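Local coordinates for glucanase (Clostridium thermocellum, PDB 5GXX), which probably hydrolyses internal beta-1,4-glucosidic bonds of cellulose as a family 9 endoglucanase of the clostridial cellulosome, at residues Asp274-Gln279 and Ala294-Trp299; Arg303-Glu308 and Lys333-Tyr338. The protein carries 1 engineered substitution. One frame throughout, in Å; residues are numbered along the deposited sequence.

Contact 1: Asp274-Gln279 and Ala294-Trp299; sequences DWWTPQ and AHLDTW
Trp276 turns the rim of its benzo ring to Ala294 and Leu296 of the 294-299 loop. Ala294 meets it at the edge and near the ring plane, its CB 3.6 Å from Trp276 CE3 and equally close to CZ3. Leu296 approaches obliquely and crosses the indole at about a right angle, with Leu296 CB 3.8 Å from Trp276 CH2 and both methyls near CZ2. Leu296 also reaches Trp275: CD1 lies in the plane of that second indole, 3.7 Å from Trp275 CH2. With CG anti to the backbone N (chi1 -177°), Trp275 brings the CE3-CZ3 edge of its six-membered ring onto one face of Trp276, edge-to-face, where Trp275 CZ3 stands 3.4 Å above the plane, offset toward the rim. One leucine thus bridges both indoles, at the edge of Trp275 and obliquely at Trp276. The single polar atom of the Trp276 ring, NE1, is satisfied by the carbonyl of Trp241, which helps fix the rotation of the indole. The C-terminal end of helix 263-276 packs in this way on the connection leading to helix 301-318, within the helical catalytic domain of family 9, an (alpha/alpha)6 barrel.

Contact 2: Arg303-Glu308 and Lys333-Tyr338; sequences RYATTE and KSQIDY
Ala305 and Thr306 of one helix face Gln335 and Ile336 of the next, and the touching atoms are few. The delta methyl of Ile336, CD1, lies against the beta-branch of Thr306, 3.7 Å from Thr306 CB and as far from CG2, the two side chains crossing at about a right angle. Beside them the amide end of Gln335 rests on the methyl of Ala305, with Gln335 OE1 3.4 Å from Ala305 CB. The short side chains of Ala305 and Thr306 fit an axis separation of 8.5 Å, the helices running 140° from parallel, the pairing of successive helices expected in the (alpha/alpha)6 barrel of family 9 enzymes. The bend of Gln335 at chi2 (-55°) turns its amide so that NE2 donates to Ser334 OG, 3.0 Å away, nearly in the amide plane and at 157° on the hydrogen. NE2 also bonds Gly292 O, and OE1 is bonded to Ala294 of the loop, so both ends of this buried amide have partners and its flip is set. Thr306 OG1 turns back to the carbonyl of Leu302 in its own helix, which leaves CG2 beside the backbone N, in touch with Ile336 CD1. Farther out, helix 412-429 contributes Phe418 against Thr306 and Ala421 against Ile336. Lys333, partly exposed, forms a salt bridge from NZ to the syn lone pair of OD2 of the buried Asp337 (2.8 Å).

In the fold
Helix 301-318 is the element common to both neighbourhoods: it supplies one side of contact 2, and it also packs against contact 1, where Tyr304 reaches both Trp276 and Leu296, and Glu308 reaches Trp276. Both contacts are largely buried, although Leu296 in contact 1 is partly exposed. Their chemistry differs with their place: a helix end and a loop meet through large indole rings in contact 1, whereas two helices meet through an alanine, a threonine, an isoleucine and one amide in contact 2. The two are stitched directly by the hydrogen bond from Ala294 N to Gln335 OE1, 2.8 Å long, tying the connecting loop to helix 322-340 within the same catalytic domain.

Contact 1: Asp274-Gln279 and Ala294-Trp299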
ATOM      1  N   ASP A 274     -52.639 -22.320 -22.869  1.00 12.06           N
ATOM      2  CA  ASP A 274     -53.261 -23.177 -21.859  1.00 11.95           C
ATOM      3  C   ASP A 274     -52.215 -23.608 -20.829  1.00 11.06           C
ATOM      4  O   ASP A 274     -52.500 -23.661 -19.641  1.00 10.87           O
ATOM      5  CB  ASP A 274     -53.898 -24.412 -22.502  1.00 12.51           C
ATOM      6  CG  ASP A 274     -55.249 -24.115 -23.149  1.00 12.33           C
ATOM      7  OD1 ASP A 274     -55.713 -22.950 -23.133  1.00 13.34           O
ATOM      8  OD2 ASP A 274     -55.852 -25.094 -23.626  1.00 14.23           O
ATOM      9  N   TRP A 275     -51.008 -23.923 -21.292  1.00 12.30           N
ATOM     10  CA  TRP A 275     -49.935 -24.340 -20.399  1.00 10.61           C
ATOM     11  C   TRP A 275     -49.585 -23.280 -19.365  1.00 11.02           C
ATOM     12  O   TRP A 275     -49.168 -23.626 -18.270  1.00 11.02           O
ATOM     13  CB  TRP A 275     -48.704 -24.776 -21.203  1.00 10.51           C
ATOM     14  CG  TRP A 275     -47.548 -25.304 -20.397  1.00  9.56           C
ATOM     15  CD1 TRP A 275     -47.389 -26.564 -19.895  1.00 10.89           C
ATOM     16  CD2 TRP A 275     -46.396 -24.560 -19.985  1.00  9.90           C
ATOM     17  NE1 TRP A 275     -46.210 -26.645 -19.171  1.00  9.98           N
ATOM     18  CE2 TRP A 275     -45.577 -25.430 -19.232  1.00  8.43           C
ATOM     19  CE3 TRP A 275     -45.973 -23.242 -20.193  1.00 11.71           C
ATOM     20  CZ2 TRP A 275     -44.354 -25.026 -18.703  1.00 11.58           C
ATOM     21  CZ3 TRP A 275     -44.756 -22.841 -19.672  1.00 11.78           C
ATOM     22  CH2 TRP A 275     -43.961 -23.734 -18.936  1.00 11.71           C
ATOM     23  N   TRP A 276     -49.752 -22.019 -19.740  1.00 10.11           N
ATOM     24  CA  TRP A 276     -49.521 -20.886 -18.859  1.00 10.45           C
ATOM     25  C   TRP A 276     -50.682 -20.585 -17.898  1.00 11.29           C
ATOM     26  O   TRP A 276     -50.468 -19.906 -16.896  1.00 11.81           O
ATOM     27  CB  TRP A 276     -49.222 -19.657 -19.717  1.00 10.45           C
ATOM     28  CG  TRP A 276     -47.781 -19.598 -20.089  1.00  9.44           C
ATOM     29  CD1 TRP A 276     -47.177 -20.139 -21.202  1.00 10.56           C
ATOM     30  CD2 TRP A 276     -46.740 -19.000 -19.316  1.00  9.30           C
ATOM     31  NE1 TRP A 276     -45.818 -19.895 -21.161  1.00 11.12           N
ATOM     32  CE2 TRP A 276     -45.528 -19.199 -20.009  1.00 12.09           C
ATOM     33  CE3 TRP A 276     -46.726 -18.275 -18.113  1.00  9.25           C
ATOM     34  CZ2 TRP A 276     -44.305 -18.724 -19.515  1.00 11.03           C
ATOM     35  CZ3 TRP A 276     -45.519 -17.788 -17.637  1.00 12.55           C
ATOM     36  CH2 TRP A 276     -44.318 -18.019 -18.337  1.00 10.88           C
ATOM     37  N   THR A 277     -51.889 -21.054 -18.206  1.00 11.53           N
ATOM     38  CA  THR A 277     -53.074 -20.735 -17.409  1.00 11.18           C
ATOM     39  C   THR A 277     -53.200 -21.659 -16.195  1.00 11.37           C
ATOM     40  O   THR A 277     -52.645 -22.755 -16.189  1.00 10.50           O
ATOM     41  CB  THR A 277     -54.374 -20.862 -18.231  1.00 11.86           C
ATOM     42  OG1 THR A 277     -54.591 -22.235 -18.597  1.00 13.03           O
ATOM     43  CG2 THR A 277     -54.362 -19.937 -19.452  1.00 11.69           C
ATOM     44  N   PRO A 278     -53.955 -21.248 -15.167  1.00 10.92           N
ATOM     45  CA  PRO A 278     -54.189 -22.126 -14.017  1.00 10.44           C
ATOM     46  C   PRO A 278     -54.732 -23.520 -14.349  1.00 10.29           C
ATOM     47  O   PRO A 278     -54.408 -24.487 -13.659  1.00 10.81           O
ATOM     48  CB  PRO A 278     -55.174 -21.325 -13.156  1.00 10.66           C
ATOM     49  CG  PRO A 278     -54.748 -19.903 -13.421  1.00 10.58           C
ATOM     50  CD  PRO A 278     -54.516 -19.908 -14.922  1.00 10.82           C
ATOM     51  N   GLN A 279     -55.520 -23.663 -15.418  1.00 11.14           N
ATOM     52  CA  GLN A 279     -56.088 -24.973 -15.742  1.00 10.46           C
ATOM     53  C   GLN A 279     -55.091 -25.899 -16.455  1.00 11.11           C
ATOM     54  O   GLN A 279     -55.303 -27.112 -16.478  1.00 11.73           O
ATOM     55  CB  GLN A 279     -57.370 -24.813 -16.562  1.00 11.59           C
ATOM     56  CG  GLN A 279     -58.552 -24.203 -15.786  1.00 12.01           C
ATOM     57  CD  GLN A 279     -59.186 -25.075 -14.726  1.00 12.07           C
ATOM     58  OE1 GLN A 279     -59.100 -26.301 -14.741  1.00 13.81           O
ATOM     59  NE2 GLN A 279     -59.892 -24.426 -13.800  1.00 16.64           N
ATOM     60  N   ALA A 294     -47.488 -16.855 -12.343  1.00  9.57           N
ATOM     61  CA  ALA A 294     -46.938 -17.933 -13.180  1.00  8.66           C
ATOM     62  C   ALA A 294     -45.436 -17.715 -13.119  1.00  8.52           C
ATOM     63  O   ALA A 294     -44.968 -16.617 -13.446  1.00 10.08           O
ATOM     64  CB  ALA A 294     -47.504 -17.870 -14.625  1.00 10.01           C
ATOM     65  N   HIS A 295     -44.697 -18.727 -12.665  1.00  8.96           N
ATOM     66  CA  HIS A 295     -43.287 -18.572 -12.297  1.00 10.24           C
ATOM     67  C   HIS A 295     -42.407 -19.520 -13.127  1.00  9.87           C
ATOM     68  O   HIS A 295     -42.253 -20.720 -12.827  1.00 11.52           O
ATOM     69  CB  HIS A 295     -43.124 -18.832 -10.792  1.00 10.21           C
ATOM     70  CG  HIS A 295     -41.923 -18.179 -10.174  1.00 10.14           C
ATOM     71  ND1 HIS A 295     -40.641 -18.649 -10.374  1.00 14.26           N
ATOM     72  CD2 HIS A 295     -41.818 -17.123  -9.330  1.00 10.82           C
ATOM     73  CE1 HIS A 295     -39.798 -17.893  -9.694  1.00 11.05           C
ATOM     74  NE2 HIS A 295     -40.482 -16.951  -9.064  1.00 10.31           N
ATOM     75  N   LEU A 296     -41.867 -18.987 -14.217  1.00 10.85           N
ATOM     76  CA  LEU A 296     -41.227 -19.856 -15.197  1.00 11.05           C
ATOM     77  C   LEU A 296     -39.846 -20.341 -14.792  1.00 13.16           C
ATOM     78  O   LEU A 296     -39.495 -21.491 -15.090  1.00 14.20           O
ATOM     79  CB  LEU A 296     -41.181 -19.201 -16.590  1.00 10.91           C
ATOM     80  CG  LEU A 296     -40.557 -20.014 -17.741  1.00 10.41           C
ATOM     81  CD1 LEU A 296     -41.503 -21.173 -18.063  1.00 10.41           C
ATOM     82  CD2 LEU A 296     -40.319 -19.086 -18.920  1.00 11.58           C
ATOM     83  N   ASP A 297     -39.084 -19.467 -14.135  1.00 12.20           N
ATOM     84  CA  ASP A 297     -37.690 -19.756 -13.854  1.00 14.34           C
ATOM     85  C   ASP A 297     -37.261 -18.849 -12.720  1.00 15.54           C
ATOM     86  O   ASP A 297     -37.953 -17.888 -12.406  1.00 13.92           O
ATOM     87  CB  ASP A 297     -36.866 -19.468 -15.116  1.00 15.28           C
ATOM     88  CG  ASP A 297     -35.486 -20.129 -15.115  1.00 19.18           C
ATOM     89  OD1 ASP A 297     -35.305 -21.237 -14.577  1.00 24.45           O
ATOM     90  OD2 ASP A 297     -34.546 -19.525 -15.660  1.00 29.33           O
ATOM     91  N   THR A 298     -36.095 -19.144 -12.155  1.00 16.32           N
ATOM     92  CA  THR A 298     -35.488 -18.350 -11.089  1.00 16.90           C
ATOM     93  C   THR A 298     -35.253 -16.904 -11.527  1.00 14.88           C
ATOM     94  O   THR A 298     -35.456 -15.994 -10.728  1.00 16.55           O
ATOM     95  CB  THR A 298     -34.126 -18.985 -10.734  1.00 16.69           C
ATOM     96  OG1 THR A 298     -34.355 -20.328 -10.292  1.00 21.88           O
ATOM     97  CG2 THR A 298     -33.379 -18.216  -9.664  1.00 19.91           C
ATOM     98  N   TRP A 299     -34.874 -16.703 -12.787  1.00 14.25           N
ATOM     99  CA  TRP A 299     -34.463 -15.394 -13.297  1.00 13.95           C
ATOM    100  C   TRP A 299     -35.611 -14.711 -14.024  1.00 12.73           C
ATOM    101  O   TRP A 299     -36.214 -15.283 -14.931  1.00 13.75           O
ATOM    102  CB  TRP A 299     -33.232 -15.540 -14.201  1.00 15.28           C
ATOM    103  CG  TRP A 299     -32.111 -16.229 -13.472  1.00 21.11           C
ATOM    104  CD1 TRP A 299     -31.178 -15.653 -12.664  1.00 26.66           C
ATOM    105  CD2 TRP A 299     -31.841 -17.636 -13.455  1.00 26.28           C
ATOM    106  NE1 TRP A 299     -30.335 -16.616 -12.147  1.00 25.26           N
ATOM    107  CE2 TRP A 299     -30.726 -17.842 -12.614  1.00 27.47           C
ATOM    108  CE3 TRP A 299     -32.444 -18.747 -14.061  1.00 29.02           C
ATOM    109  CZ2 TRP A 299     -30.191 -19.113 -12.373  1.00 30.64           C
ATOM    110  CZ3 TRP A 299     -31.908 -20.018 -13.829  1.00 30.64           C
ATOM    111  CH2 TRP A 299     -30.788 -20.185 -12.992  1.00 33.17           C
TER

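Contact 2: Arg303-Glu308 and Lys333-Tyr338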
ATOM      1  N   ARG A 303     -40.848 -10.631 -15.683  1.00 10.92           N
ATOM      2  CA  ARG A 303     -40.588 -10.457 -17.118  1.00 11.00           C
ATOM      3  C   ARG A 303     -41.323 -11.496 -17.956  1.00  9.81           C
ATOM      4  O   ARG A 303     -42.061 -11.144 -18.891  1.00 10.31           O
ATOM      5  CB  ARG A 303     -39.082 -10.531 -17.376  1.00 10.72           C
ATOM      6  CG  ARG A 303     -38.662 -10.625 -18.835  1.00 11.01           C
ATOM      7  CD  ARG A 303     -38.249 -12.044 -19.153  1.00 11.30           C
ATOM      8  NE  ARG A 303     -37.435 -12.760 -18.166  1.00 10.47           N
ATOM      9  CZ  ARG A 303     -36.110 -12.895 -18.234  1.00 10.65           C
ATOM     10  NH1 ARG A 303     -35.401 -12.308 -19.194  1.00 11.92           N
ATOM     11  NH2 ARG A 303     -35.482 -13.659 -17.363  1.00 11.98           N
ATOM     12  N   TYR A 304     -41.180 -12.778 -17.624  1.00  9.07           N
ATOM     13  CA  TYR A 304     -41.829 -13.801 -18.441  1.00  9.83           C
ATOM     14  C   TYR A 304     -43.354 -13.743 -18.338  1.00 10.61           C
ATOM     15  O   TYR A 304     -44.048 -13.770 -19.360  1.00 11.28           O
ATOM     16  CB  TYR A 304     -41.338 -15.189 -18.036  1.00 10.75           C
ATOM     17  CG  TYR A 304     -39.896 -15.508 -18.324  1.00 11.47           C
ATOM     18  CD1 TYR A 304     -39.356 -15.375 -19.603  1.00 13.49           C
ATOM     19  CD2 TYR A 304     -39.089 -15.994 -17.321  1.00 11.86           C
ATOM     20  CE1 TYR A 304     -38.024 -15.717 -19.872  1.00 11.89           C
ATOM     21  CE2 TYR A 304     -37.772 -16.356 -17.568  1.00 10.39           C
ATOM     22  CZ  TYR A 304     -37.249 -16.213 -18.844  1.00 13.32           C
ATOM     23  OH  TYR A 304     -35.948 -16.584 -19.102  1.00 14.85           O
ATOM     24  N   ALA A 305     -43.872 -13.587 -17.123  1.00 10.00           N
ATOM     25  CA  ALA A 305     -45.322 -13.665 -16.907  1.00  8.50           C
ATOM     26  C   ALA A 305     -46.023 -12.460 -17.530  1.00 10.27           C
ATOM     27  O   ALA A 305     -47.064 -12.629 -18.184  1.00 10.30           O
ATOM     28  CB  ALA A 305     -45.641 -13.808 -15.430  1.00 10.04           C
ATOM     29  N   THR A 306     -45.417 -11.280 -17.416  1.00 10.30           N
ATOM     30  CA  THR A 306     -46.005 -10.092 -18.029  1.00 10.23           C
ATOM     31  C   THR A 306     -45.911 -10.077 -19.556  1.00 11.59           C
ATOM     32  O   THR A 306     -46.763  -9.477 -20.211  1.00 12.48           O
ATOM     33  CB  THR A 306     -45.444  -8.783 -17.445  1.00 11.12           C
ATOM     34  OG1 THR A 306     -44.033  -8.694 -17.686  1.00 10.59           O
ATOM     35  CG2 THR A 306     -45.690  -8.718 -15.970  1.00 11.37           C
ATOM     36  N   THR A 307     -44.893 -10.729 -20.112  1.00  9.81           N
ATOM     37  CA  THR A 307     -44.773 -10.867 -21.573  1.00 11.83           C
ATOM     38  C   THR A 307     -45.866 -11.805 -22.076  1.00 10.94           C
ATOM     39  O   THR A 307     -46.556 -11.514 -23.070  1.00 10.90           O
ATOM     40  CB  THR A 307     -43.368 -11.377 -21.986  1.00 10.60           C
ATOM     41  OG1 THR A 307     -42.384 -10.431 -21.538  1.00 12.65           O
ATOM     42  CG2 THR A 307     -43.288 -11.535 -23.519  1.00 11.98           C
ATOM     43  N   GLU A 308     -46.065 -12.908 -21.354  1.00 10.38           N
ATOM     44  CA  GLU A 308     -47.135 -13.854 -21.712  1.00 10.65           C
ATOM     45  C   GLU A 308     -48.491 -13.184 -21.562  1.00 10.31           C
ATOM     46  O   GLU A 308     -49.394 -13.481 -22.351  1.00 12.00           O
ATOM     47  CB  GLU A 308     -47.041 -15.139 -20.889  1.00 10.49           C
ATOM     48  CG  GLU A 308     -45.821 -15.966 -21.281  1.00 12.01           C
ATOM     49  CD  GLU A 308     -45.928 -16.478 -22.708  1.00 12.48           C
ATOM     50  OE1 GLU A 308     -47.051 -16.843 -23.137  1.00 13.02           O
ATOM     51  OE2 GLU A 308     -44.915 -16.530 -23.449  1.00 14.12           O
ATOM     52  N   LYS A 333     -54.583 -10.446 -17.185  1.00 10.61           N
ATOM     53  CA  LYS A 333     -54.793  -9.361 -16.225  1.00 10.61           C
ATOM     54  C   LYS A 333     -54.288  -9.790 -14.850  1.00 10.27           C
ATOM     55  O   LYS A 333     -53.743  -8.961 -14.116  1.00 11.70           O
ATOM     56  CB  LYS A 333     -56.267  -8.909 -16.182  1.00 11.48           C
ATOM     57  CG  LYS A 333     -56.516  -7.731 -15.236  1.00 13.63           C
ATOM     58  CD  LYS A 333     -57.948  -7.211 -15.358  1.00 14.03           C
ATOM     59  CE  LYS A 333     -58.081  -5.854 -14.679  1.00 12.79           C
ATOM     60  NZ  LYS A 333     -58.110  -6.006 -13.187  1.00 15.05           N
ATOM     61  N   SER A 334     -54.426 -11.075 -14.528  1.00 11.09           N
ATOM     62  CA  SER A 334     -53.971 -11.544 -13.228  1.00 12.14           C
ATOM     63  C   SER A 334     -52.461 -11.388 -13.070  1.00 11.43           C
ATOM     64  O   SER A 334     -51.963 -11.118 -11.979  1.00 12.35           O
ATOM     65  CB  SER A 334     -54.399 -12.992 -12.959  1.00 12.87           C
ATOM     66  OG  SER A 334     -53.590 -13.917 -13.652  1.00 15.73           O
ATOM     67  N   GLN A 335     -51.735 -11.571 -14.173  1.00 11.31           N
ATOM     68  CA  GLN A 335     -50.277 -11.451 -14.075  1.00 10.24           C
ATOM     69  C   GLN A 335     -49.815 -10.002 -13.980  1.00 10.23           C
ATOM     70  O   GLN A 335     -48.918  -9.677 -13.202  1.00 10.89           O
ATOM     71  CB  GLN A 335     -49.576 -12.136 -15.253  1.00  9.13           C
ATOM     72  CG  GLN A 335     -49.930 -13.619 -15.356  1.00  8.65           C
ATOM     73  CD  GLN A 335     -49.652 -14.382 -14.078  1.00 11.03           C
ATOM     74  OE1 GLN A 335     -48.495 -14.599 -13.712  1.00 11.35           O
ATOM     75  NE2 GLN A 335     -50.709 -14.810 -13.407  1.00 11.06           N
ATOM     76  N   ILE A 336     -50.432  -9.125 -14.763  1.00 11.10           N
ATOM     77  CA  ILE A 336     -50.110  -7.716 -14.634  1.00 10.46           C
ATOM     78  C   ILE A 336     -50.465  -7.204 -13.234  1.00 10.41           C
ATOM     79  O   ILE A 336     -49.678  -6.504 -12.601  1.00 11.31           O
ATOM     80  CB  ILE A 336     -50.808  -6.870 -15.737  1.00 11.82           C
ATOM     81  CG1 ILE A 336     -50.405  -7.334 -17.151  1.00 12.00           C
ATOM     82  CG2 ILE A 336     -50.552  -5.371 -15.490  1.00 11.59           C
ATOM     83  CD1 ILE A 336     -48.897  -7.416 -17.394  1.00 15.10           C
ATOM     84  N   ASP A 337     -51.652  -7.591 -12.754  1.00 10.86           N
ATOM     85  CA  ASP A 337     -52.082  -7.087 -11.441  1.00 11.72           C
ATOM     86  C   ASP A 337     -51.174  -7.591 -10.330  1.00 11.03           C
ATOM     87  O   ASP A 337     -50.887  -6.857  -9.386  1.00 11.44           O
ATOM     88  CB  ASP A 337     -53.555  -7.407 -11.128  1.00 11.46           C
ATOM     89  CG  ASP A 337     -54.529  -6.614 -12.001  1.00 13.03           C
ATOM     90  OD1 ASP A 337     -54.099  -5.680 -12.712  1.00 14.18           O
ATOM     91  OD2 ASP A 337     -55.733  -6.974 -11.981  1.00 15.67           O
ATOM     92  N   TYR A 338     -50.673  -8.822 -10.460  1.00 10.78           N
ATOM     93  CA  TYR A 338     -49.697  -9.318  -9.492  1.00 10.32           C
ATOM     94  C   TYR A 338     -48.483  -8.399  -9.444  1.00 10.60           C
ATOM     95  O   TYR A 338     -48.049  -7.977  -8.378  1.00 11.42           O
ATOM     96  CB  TYR A 338     -49.269 -10.759  -9.806  1.00 11.14           C
ATOM     97  CG  TYR A 338     -48.373 -11.375  -8.753  1.00  8.49           C
ATOM     98  CD1 TYR A 338     -47.075 -10.919  -8.568  1.00 10.58           C
ATOM     99  CD2 TYR A 338     -48.834 -12.374  -7.904  1.00 10.84           C
ATOM    100  CE1 TYR A 338     -46.239 -11.461  -7.599  1.00 11.91           C
ATOM    101  CE2 TYR A 338     -48.006 -12.927  -6.937  1.00  9.52           C
ATOM    102  CZ  TYR A 338     -46.697 -12.490  -6.813  1.00  9.61           C
ATOM    103  OH  TYR A 338     -45.846 -12.966  -5.837  1.00 10.37           O
TER